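Local coordinates for 4-hydroxy-3-methylbut-2-enyl diphosphate reductase, apicoplast (Plasmodium falciparum, PDB 4N7B), which reduces (E)-4-hydroxy-3-methylbut-2-enyl diphosphate to isopentenyl and dimethylallyl diphosphate with an iron-sulfur cluster, the last step of the MEP route to isoprenoid precursors, at residues A[238-243]-A[287-292]; A[309-314]-A[527-532]; A[386-391]-A[451-456]. One frame throughout, in Å; residues are numbered along the deposited sequence.

Interaction 1 (A[238-243]-A[287-292])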
loop_
_atom_site.group_PDB
_atom_site.type_symbol
_atom_site.label_atom_id
_atom_site.label_comp_id
_atom_site.label_asym_id
_atom_site.label_seq_id
_atom_site.Cartn_x
_atom_site.Cartn_y
_atom_site.Cartn_z
ATOM N N ILE A 238 1.822 11.638 -3.452
ATOM C CA ILE A 238 0.922 12.591 -4.091
ATOM C C ILE A 238 1.553 13.974 -4.134
ATOM O O ILE A 238 1.606 14.607 -5.185
ATOM C CB ILE A 238 -0.427 12.665 -3.363
ATOM C CG1 ILE A 238 -1.117 11.292 -3.410
ATOM C CG2 ILE A 238 -1.318 13.711 -4.003
ATOM C CD1 ILE A 238 -2.406 11.199 -2.615
ATOM N N GLU A 239 2.049 14.445 -2.997
ATOM C CA GLU A 239 2.656 15.770 -2.943
ATOM C C GLU A 239 3.828 15.846 -3.933
ATOM O O GLU A 239 4.045 16.869 -4.571
ATOM C CB GLU A 239 3.104 16.084 -1.511
ATOM C CG GLU A 239 3.662 17.509 -1.319
ATOM C CD GLU A 239 3.965 17.848 0.149
ATOM O OE1 GLU A 239 4.393 18.996 0.424
ATOM O OE2 GLU A 239 3.777 16.968 1.026
ATOM N N THR A 240 4.559 14.746 -4.089
ATOM C CA THR A 240 5.682 14.725 -5.026
ATOM C C THR A 240 5.194 15.058 -6.430
ATOM O O THR A 240 5.810 15.850 -7.135
ATOM C CB THR A 240 6.386 13.364 -5.064
ATOM O OG1 THR A 240 7.112 13.161 -3.844
ATOM C CG2 THR A 240 7.350 13.300 -6.238
ATOM N N VAL A 241 4.078 14.468 -6.839
ATOM C CA VAL A 241 3.559 14.718 -8.185
ATOM C C VAL A 241 3.013 16.125 -8.315
ATOM O O VAL A 241 3.271 16.804 -9.308
ATOM C CB VAL A 241 2.448 13.725 -8.577
ATOM C CG1 VAL A 241 1.900 14.045 -9.971
ATOM C CG2 VAL A 241 2.987 12.299 -8.542
ATOM N N GLU A 242 2.257 16.558 -7.312
ATOM C CA GLU A 242 1.633 17.879 -7.322
ATOM C C GLU A 242 2.683 18.989 -7.382
ATOM O O GLU A 242 2.485 20.037 -8.007
ATOM C CB GLU A 242 0.763 18.047 -6.075
ATOM C CG GLU A 242 -0.680 17.580 -6.261
ATOM C CD GLU A 242 -1.416 17.390 -4.943
ATOM O OE1 GLU A 242 -0.795 17.608 -3.877
ATOM O OE2 GLU A 242 -2.613 17.003 -4.966
ATOM N N GLU A 243 3.819 18.742 -6.750
ATOM C CA GLU A 243 4.831 19.761 -6.617
ATOM C C GLU A 243 5.657 19.850 -7.905
ATOM O O GLU A 243 6.146 20.927 -8.271
ATOM C CB GLU A 243 5.681 19.466 -5.383
ATOM C CG GLU A 243 6.506 20.643 -4.920
ATOM C CD GLU A 243 5.653 21.724 -4.309
ATOM O OE1 GLU A 243 4.655 21.389 -3.634
ATOM O OE2 GLU A 243 5.975 22.904 -4.524
ATOM N N ILE A 287 11.043 14.723 -16.937
ATOM C CA ILE A 287 10.808 14.236 -15.582
ATOM C C ILE A 287 10.106 12.889 -15.608
ATOM O O ILE A 287 9.135 12.706 -16.338
ATOM C CB ILE A 287 9.887 15.197 -14.804
ATOM C CG1 ILE A 287 10.492 16.601 -14.741
ATOM C CG2 ILE A 287 9.636 14.675 -13.405
ATOM C CD1 ILE A 287 11.356 16.837 -13.514
ATOM N N LEU A 288 10.595 11.951 -14.805
ATOM C CA LEU A 288 9.852 10.734 -14.543
ATOM C C LEU A 288 9.799 10.470 -13.056
ATOM O O LEU A 288 10.831 10.475 -12.386
ATOM C CB LEU A 288 10.476 9.529 -15.229
ATOM C CG LEU A 288 9.719 8.220 -14.960
ATOM C CD1 LEU A 288 8.311 8.266 -15.550
ATOM C CD2 LEU A 288 10.491 7.051 -15.526
ATOM N N ILE A 289 8.593 10.224 -12.554
ATOM C CA ILE A 289 8.385 9.926 -11.143
ATOM C C ILE A 289 8.101 8.444 -10.909
ATOM O O ILE A 289 7.245 7.855 -11.576
ATOM C CB ILE A 289 7.211 10.737 -10.591
ATOM C CG1 ILE A 289 7.489 12.232 -10.792
ATOM C CG2 ILE A 289 6.998 10.419 -9.131
ATOM C CD1 ILE A 289 6.365 13.144 -10.351
ATOM N N TYR A 290 8.810 7.845 -9.957
ATOM C CA TYR A 290 8.551 6.458 -9.583
ATOM C C TYR A 290 7.499 6.424 -8.481
ATOM O O TYR A 290 7.576 7.183 -7.513
ATOM C CB TYR A 290 9.835 5.767 -9.112
ATOM C CG TYR A 290 10.932 5.741 -10.152
ATOM C CD1 TYR A 290 10.696 5.259 -11.434
ATOM C CD2 TYR A 290 12.201 6.215 -9.861
ATOM C CE1 TYR A 290 11.699 5.240 -12.388
ATOM C CE2 TYR A 290 13.211 6.201 -10.814
ATOM C CZ TYR A 290 12.955 5.717 -12.073
ATOM O OH TYR A 290 13.968 5.702 -13.018
ATOM N N SER A 291 6.523 5.537 -8.619
ATOM C CA SER A 291 5.407 5.501 -7.688
ATOM C C SER A 291 5.816 5.001 -6.305
ATOM O O SER A 291 6.925 4.507 -6.105
ATOM C CB SER A 291 4.302 4.594 -8.228
ATOM O OG SER A 291 4.652 3.234 -8.049
ATOM N N ALA A 292 4.888 5.111 -5.360
ATOM C CA ALA A 292 5.113 4.702 -3.981
ATOM C C ALA A 292 5.477 3.239 -3.838
ATOM O O ALA A 292 6.142 2.860 -2.874
ATOM C CB ALA A 292 3.882 4.997 -3.170
#
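I289, on an inner strand of a four-stranded parallel sheet, packs against T240 and V241 of the helix 232-247, a helix-on-sheet contact within one alpha/beta domain of the IspH fold. All three residues are buried, and the contact is wholly apolar. The CB of I289 points at the helix, and its two branches divide the work. CG1 lies beside the backbone N (chi1 -58°) and the chain runs on extended through chi2 (177°), which carries CD1 to V241. There the methyl meets both backbone and side chain, lying 3.9 Å from V241 CA and equally 3.9 Å from V241 CG2. The other branch serves T240: I289 CG2 stands 4.1 Å from T240 CG2, the two side chains running antiparallel as they pass.

A single rotamer of T240 does two things: with OG1 beside its own backbone N (chi1 -71°), the hydroxyl bonds to the carbonyl oxygen of R236 within the helix, and CG2 is turned to the sheet. T240 also touches I311 of the next strand. On the strand side, backbone bonds to Y253 and K255 hold I289 in the sheet, while I252 and V254 of the neighbouring strand touch its side chain. V241 meets the isoleucine through one branch: CG2 faces I289 CD1, whereas V241 CG1 is 4.6 Å from that methyl.

Interaction 2 (A[309-314]-A[527-532])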
loop_
_atom_site.group_PDB
_atom_site.type_symbol
_atom_site.label_atom_id
_atom_site.label_comp_id
_atom_site.label_asym_id
_atom_site.label_seq_id
_atom_site.Cartn_x
_atom_site.Cartn_y
_atom_site.Cartn_z
ATOM N N ILE A 309 14.946 13.032 -15.702
ATOM C CA ILE A 309 15.026 13.529 -14.341
ATOM C C ILE A 309 14.274 12.560 -13.464
ATOM O O ILE A 309 13.053 12.637 -13.351
ATOM C CB ILE A 309 14.356 14.896 -14.149
ATOM C CG1 ILE A 309 14.603 15.818 -15.345
ATOM C CG2 ILE A 309 14.864 15.533 -12.861
ATOM C CD1 ILE A 309 16.043 16.183 -15.533
ATOM N N GLU A 310 15.005 11.637 -12.856
ATOM C CA GLU A 310 14.412 10.639 -11.989
ATOM C C GLU A 310 14.015 11.243 -10.652
ATOM O O GLU A 310 14.853 11.763 -9.917
ATOM C CB GLU A 310 15.398 9.508 -11.758
ATOM C CG GLU A 310 15.680 8.689 -12.989
ATOM C CD GLU A 310 16.705 7.615 -12.721
ATOM O OE1 GLU A 310 17.910 7.905 -12.882
ATOM O OE2 GLU A 310 16.306 6.490 -12.330
ATOM N N ILE A 311 12.729 11.163 -10.343
ATOM C CA ILE A 311 12.221 11.623 -9.061
ATOM C C ILE A 311 11.500 10.476 -8.362
ATOM O O ILE A 311 10.397 10.088 -8.749
ATOM C CB ILE A 311 11.296 12.826 -9.230
ATOM C CG1 ILE A 311 12.121 14.012 -9.734
ATOM C CG2 ILE A 311 10.614 13.152 -7.902
ATOM C CD1 ILE A 311 11.418 15.327 -9.641
ATOM N N ASP A 312 12.142 9.943 -7.328
ATOM C CA ASP A 312 11.753 8.662 -6.763
ATOM C C ASP A 312 10.848 8.810 -5.546
ATOM O O ASP A 312 11.317 9.136 -4.459
ATOM C CB ASP A 312 13.003 7.880 -6.376
ATOM C CG ASP A 312 12.694 6.459 -5.962
ATOM O OD1 ASP A 312 11.501 6.076 -5.925
ATOM O OD2 ASP A 312 13.647 5.720 -5.654
ATOM N N ALA A 313 9.557 8.530 -5.728
ATOM C CA ALA A 313 8.577 8.647 -4.642
ATOM C C ALA A 313 8.290 7.296 -4.026
ATOM O O ALA A 313 7.271 7.122 -3.344
ATOM C CB ALA A 313 7.268 9.282 -5.147
ATOM N N THR A 314 9.176 6.332 -4.268
ATOM C CA THR A 314 9.073 5.037 -3.599
ATOM C C THR A 314 8.903 5.329 -2.124
ATOM O O THR A 314 9.632 6.146 -1.562
ATOM C CB THR A 314 10.352 4.189 -3.756
ATOM O OG1 THR A 314 10.500 3.765 -5.111
ATOM C CG2 THR A 314 10.309 2.964 -2.856
ATOM N N LEU A 527 13.641 18.260 -3.745
ATOM C CA LEU A 527 13.702 19.394 -2.824
ATOM C C LEU A 527 14.764 20.395 -3.259
ATOM O O LEU A 527 14.550 21.603 -3.191
ATOM C CB LEU A 527 14.019 18.921 -1.406
ATOM C CG LEU A 527 12.876 18.309 -0.601
ATOM C CD1 LEU A 527 13.411 17.730 0.695
ATOM C CD2 LEU A 527 11.821 19.363 -0.325
ATOM N N HIS A 528 15.911 19.893 -3.705
ATOM C CA HIS A 528 16.991 20.764 -4.155
ATOM C C HIS A 528 16.511 21.656 -5.298
ATOM O O HIS A 528 16.796 22.858 -5.329
ATOM C CB HIS A 528 18.197 19.944 -4.614
ATOM C CG HIS A 528 19.418 20.772 -4.885
ATOM N ND1 HIS A 528 20.199 21.302 -3.879
ATOM C CD2 HIS A 528 19.984 21.173 -6.049
ATOM C CE1 HIS A 528 21.197 21.984 -4.410
ATOM N NE2 HIS A 528 21.089 21.922 -5.725
ATOM N N MET A 529 15.783 21.054 -6.236
ATOM C CA MET A 529 15.229 21.792 -7.364
ATOM C C MET A 529 14.386 22.943 -6.851
ATOM O O MET A 529 14.613 24.107 -7.199
ATOM C CB MET A 529 14.368 20.877 -8.228
ATOM C CG MET A 529 15.144 19.737 -8.859
ATOM S SD MET A 529 14.094 18.632 -9.819
ATOM C CE MET A 529 15.167 17.213 -10.008
ATOM N N ILE A 530 13.412 22.603 -6.014
ATOM C CA ILE A 530 12.512 23.588 -5.433
ATOM C C ILE A 530 13.302 24.770 -4.865
ATOM O O ILE A 530 12.979 25.930 -5.135
ATOM C CB ILE A 530 11.652 22.957 -4.326
ATOM C CG1 ILE A 530 10.718 21.907 -4.930
ATOM C CG2 ILE A 530 10.848 24.017 -3.592
ATOM C CD1 ILE A 530 9.867 21.160 -3.906
ATOM N N LYS A 531 14.352 24.467 -4.103
ATOM C CA LYS A 531 15.147 25.497 -3.447
ATOM C C LYS A 531 15.708 26.466 -4.484
ATOM O O LYS A 531 15.630 27.686 -4.317
ATOM C CB LYS A 531 16.287 24.870 -2.644
ATOM C CG LYS A 531 16.685 25.680 -1.415
ATOM C CD LYS A 531 17.923 25.113 -0.725
ATOM C CE LYS A 531 19.174 25.284 -1.587
ATOM N NZ LYS A 531 20.406 24.775 -0.917
ATOM N N GLU A 532 16.272 25.919 -5.557
ATOM C CA GLU A 532 16.772 26.741 -6.653
ATOM C C GLU A 532 15.701 27.703 -7.132
ATOM O O GLU A 532 15.790 28.913 -6.925
ATOM C CB GLU A 532 17.198 25.874 -7.835
ATOM C CG GLU A 532 18.684 25.896 -8.098
ATOM C CD GLU A 532 19.415 24.831 -7.315
ATOM O OE1 GLU A 532 20.194 25.186 -6.404
ATOM O OE2 GLU A 532 19.204 23.636 -7.609
#
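The methyl end of M529 reaches from the C-terminal helix 524-533 to the edge strand 309-312, where it meets two isoleucines. M529 CE lies 3.3 Å from I309 CG2, a carbon-carbon distance so short that its exact value is doubtful, and 4.2 Å from I311 CD1. I309 and I311 both direct their CB atoms toward the helix, as alternate residues of a strand do, and CE thus meets a branch methyl of the first and the terminal methyl of the second. The methionine chain is extended beyond CG (chi2 178°, chi3 -165°), giving the side chain the length to span a gap in which the nearest CA atoms, those of I311 and L527, are 10.1 Å apart.

Further out, the strand is fixed by backbone bonds from I309 and I311 to L288, and I311 also packs on C244 of helix 232-247. N525, near the start of the C-terminal helix, bonds through ND2 to the carbonyl oxygen of E310. At the strand's end, D312 OD1 accepts from T314 N (2.9 Å) in an Asx turn and from T314 OG1 (2.6 Å), while OD2 forms a salt bridge with R300. The meeting of the two segments is purely apolar, so its cohesion probably comes from dispersion and partial burial of methyl groups, I311 being the buried member.

Interaction 3 (A[386-391]-A[451-456]). With SO4 (sulfate ion), chain D.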
loop_
_atom_site.group_PDB
_atom_site.type_symbol
_atom_site.label_atom_id
_atom_site.label_comp_id
_atom_site.label_asym_id
_atom_site.label_seq_id
_atom_site.Cartn_x
_atom_site.Cartn_y
_atom_site.Cartn_z
ATOM N N SER A 386 -2.131 -9.186 4.635
ATOM C CA SER A 386 -2.894 -9.546 5.811
ATOM C C SER A 386 -1.917 -10.049 6.851
ATOM O O SER A 386 -1.094 -10.911 6.555
ATOM C CB SER A 386 -3.841 -10.694 5.469
ATOM O OG SER A 386 -4.233 -11.363 6.650
ATOM N N MET A 387 -1.990 -9.524 8.064
ATOM C CA MET A 387 -1.114 -9.992 9.130
ATOM C C MET A 387 -1.424 -11.439 9.457
ATOM O O MET A 387 -0.546 -12.184 9.859
ATOM C CB MET A 387 -1.280 -9.139 10.381
ATOM C CG MET A 387 -0.824 -7.707 10.194
ATOM S SD MET A 387 -0.695 -6.835 11.769
ATOM C CE MET A 387 -2.376 -6.567 12.150
ATOM N N ASP A 388 -2.680 -11.836 9.284
ATOM C CA ASP A 388 -3.090 -13.204 9.590
ATOM C C ASP A 388 -2.518 -14.207 8.601
ATOM O O ASP A 388 -1.932 -15.194 9.012
ATOM C CB ASP A 388 -4.604 -13.305 9.593
ATOM C CG ASP A 388 -5.241 -12.330 10.565
ATOM O OD1 ASP A 388 -5.095 -12.531 11.796
ATOM O OD2 ASP A 388 -5.859 -11.343 10.092
ATOM N N ASP A 389 -2.692 -13.937 7.307
ATOM C CA ASP A 389 -2.129 -14.761 6.254
ATOM C C ASP A 389 -0.621 -14.795 6.366
ATOM O O ASP A 389 -0.005 -15.857 6.264
ATOM C CB ASP A 389 -2.477 -14.199 4.880
ATOM C CG ASP A 389 -3.894 -14.535 4.425
ATOM O OD1 ASP A 389 -4.602 -15.328 5.104
ATOM O OD2 ASP A 389 -4.286 -13.997 3.350
ATOM N N CYS A 390 -0.018 -13.628 6.568
ATOM C CA CYS A 390 1.440 -13.545 6.611
ATOM C C CYS A 390 1.975 -14.438 7.714
ATOM O O CYS A 390 2.899 -15.223 7.500
ATOM C CB CYS A 390 1.937 -12.110 6.829
ATOM S SG CYS A 390 3.702 -11.958 6.574
ATOM N N ALA A 391 1.385 -14.325 8.898
ATOM C CA ALA A 391 1.817 -15.141 10.029
ATOM C C ALA A 391 1.693 -16.632 9.713
ATOM O O ALA A 391 2.526 -17.449 10.137
ATOM C CB ALA A 391 1.006 -14.794 11.273
ATOM N N SER A 451 -11.798 -8.438 8.434
ATOM C CA SER A 451 -13.128 -8.492 9.048
ATOM C C SER A 451 -13.835 -9.815 8.763
ATOM O O SER A 451 -14.510 -10.374 9.633
ATOM C CB SER A 451 -13.976 -7.332 8.523
ATOM O OG SER A 451 -15.320 -7.391 8.981
ATOM N N GLN A 452 -13.719 -10.316 7.533
ATOM C CA GLN A 452 -14.453 -11.526 7.161
ATOM C C GLN A 452 -13.984 -12.763 7.915
ATOM O O GLN A 452 -14.816 -13.567 8.350
ATOM C CB GLN A 452 -14.357 -11.789 5.665
ATOM C CG GLN A 452 -15.052 -10.761 4.820
ATOM C CD GLN A 452 -14.741 -10.945 3.356
ATOM O OE1 GLN A 452 -13.582 -11.091 2.973
ATOM N NE2 GLN A 452 -15.768 -10.972 2.530
ATOM N N ILE A 453 -12.674 -12.955 8.054
ATOM C CA ILE A 453 -12.194 -14.145 8.768
ATOM C C ILE A 453 -12.495 -14.016 10.262
ATOM O O ILE A 453 -12.330 -14.974 11.025
ATOM C CB ILE A 453 -10.695 -14.407 8.548
ATOM C CG1 ILE A 453 -9.862 -13.230 9.038
ATOM C CG2 ILE A 453 -10.408 -14.595 7.074
ATOM C CD1 ILE A 453 -8.380 -13.540 8.995
ATOM N N ARG A 454 -12.961 -12.832 10.671
ATOM C CA ARG A 454 -13.458 -12.638 12.036
ATOM C C ARG A 454 -15.004 -12.713 12.061
ATOM O O ARG A 454 -15.656 -12.323 13.031
ATOM C CB ARG A 454 -12.888 -11.343 12.631
ATOM C CG ARG A 454 -11.626 -11.577 13.467
ATOM C CD ARG A 454 -10.688 -10.276 13.632
ATOM N NE ARG A 454 -9.830 -10.291 12.466
ATOM C CZ ARG A 454 -8.546 -10.611 12.440
ATOM N NH1 ARG A 454 -7.862 -10.862 13.539
ATOM N NH2 ARG A 454 -7.941 -10.637 11.269
ATOM N N ASN A 455 -15.567 -13.257 10.980
ATOM C CA ASN A 455 -16.994 -13.551 10.875
ATOM C C ASN A 455 -17.896 -12.319 10.768
ATOM O O ASN A 455 -19.100 -12.420 10.943
ATOM C CB ASN A 455 -17.446 -14.433 12.033
ATOM C CG ASN A 455 -16.705 -15.739 12.078
ATOM O OD1 ASN A 455 -16.278 -16.266 11.049
ATOM N ND2 ASN A 455 -16.539 -16.275 13.266
ATOM N N VAL A 456 -17.346 -11.162 10.445
ATOM C CA VAL A 456 -18.234 -10.047 10.145
ATOM C C VAL A 456 -18.158 -9.634 8.669
ATOM O O VAL A 456 -17.098 -9.295 8.142
ATOM C CB VAL A 456 -18.113 -8.887 11.181
ATOM C CG1 VAL A 456 -17.013 -9.169 12.164
ATOM C CG2 VAL A 456 -18.005 -7.525 10.523
HETATM S S SO4 D . -7.768 -10.865 17.098
HETATM O O1 SO4 D . -7.513 -10.739 18.533
HETATM O O2 SO4 D . -9.010 -10.176 16.760
HETATM O O3 SO4 D . -6.661 -10.271 16.353
HETATM O O4 SO4 D . -7.886 -12.280 16.755
#
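D388 and R454 form a salt bridge at the protein surface, the carboxylate and the guanidinium arriving from opposite directions. R454 NH2 donates to D388 OD2 over 2.5 Å, a length too short to be trusted exactly although the pairing stands; the bond is bent, at 139°, and the two planes are turned 44° apart. The other guanidinium nitrogens have partners too: NE bonds to the carbonyl oxygen of S450, and R454 NH1 makes a weak bond (3.5 Å) to O2 of a sulfate, probably from the crystallisation liquor, whose sulfur lies in the guanidinium plane at its edge. A bend at chi3 (-86°) turns the arginine's end toward D388. Alongside, I453 CD1 rests 3.5 Å from D388 OD2, giving the carboxylate an apolar neighbour.

Both segments also satisfy their own backbone ends. S386 OG accepts from D389 N at 3.1 Å along a nearly straight line, and weakly from D388 N. S451 OG donates to V456 O (2.7 Å), from above the carbonyl plane, and is also bonded to T433 OG1. V456 N reaches S451 O and N455 N reaches Q452 O. Thus the first turn of helix 387-400, N-capped by S386, meets the turn ending helix 442-452, which closes in a Schellman motif with N455 as its C-prime residue.

From the N terminus, helix 232-247 comes first, and interaction 1 closes the loop from it to strand 287-290. Interaction 2 opens next along the chain, at strand 309-312, and closes only when helix 524-533 arrives at the C-terminal end. Interaction 3, between 386-391 and 451-456, is nested inside that long loop. Interactions 1 and 2 lie in series yet touch, their centres 9 Å apart: their strands are neighbours in one sheet, and E243 packs on I530, so the C-terminal helix joins this same domain. Interaction 3 sits across the chain's centre, about 39 Å from interaction 2 between centres, tying helix 387-400 to the end of helix 442-452.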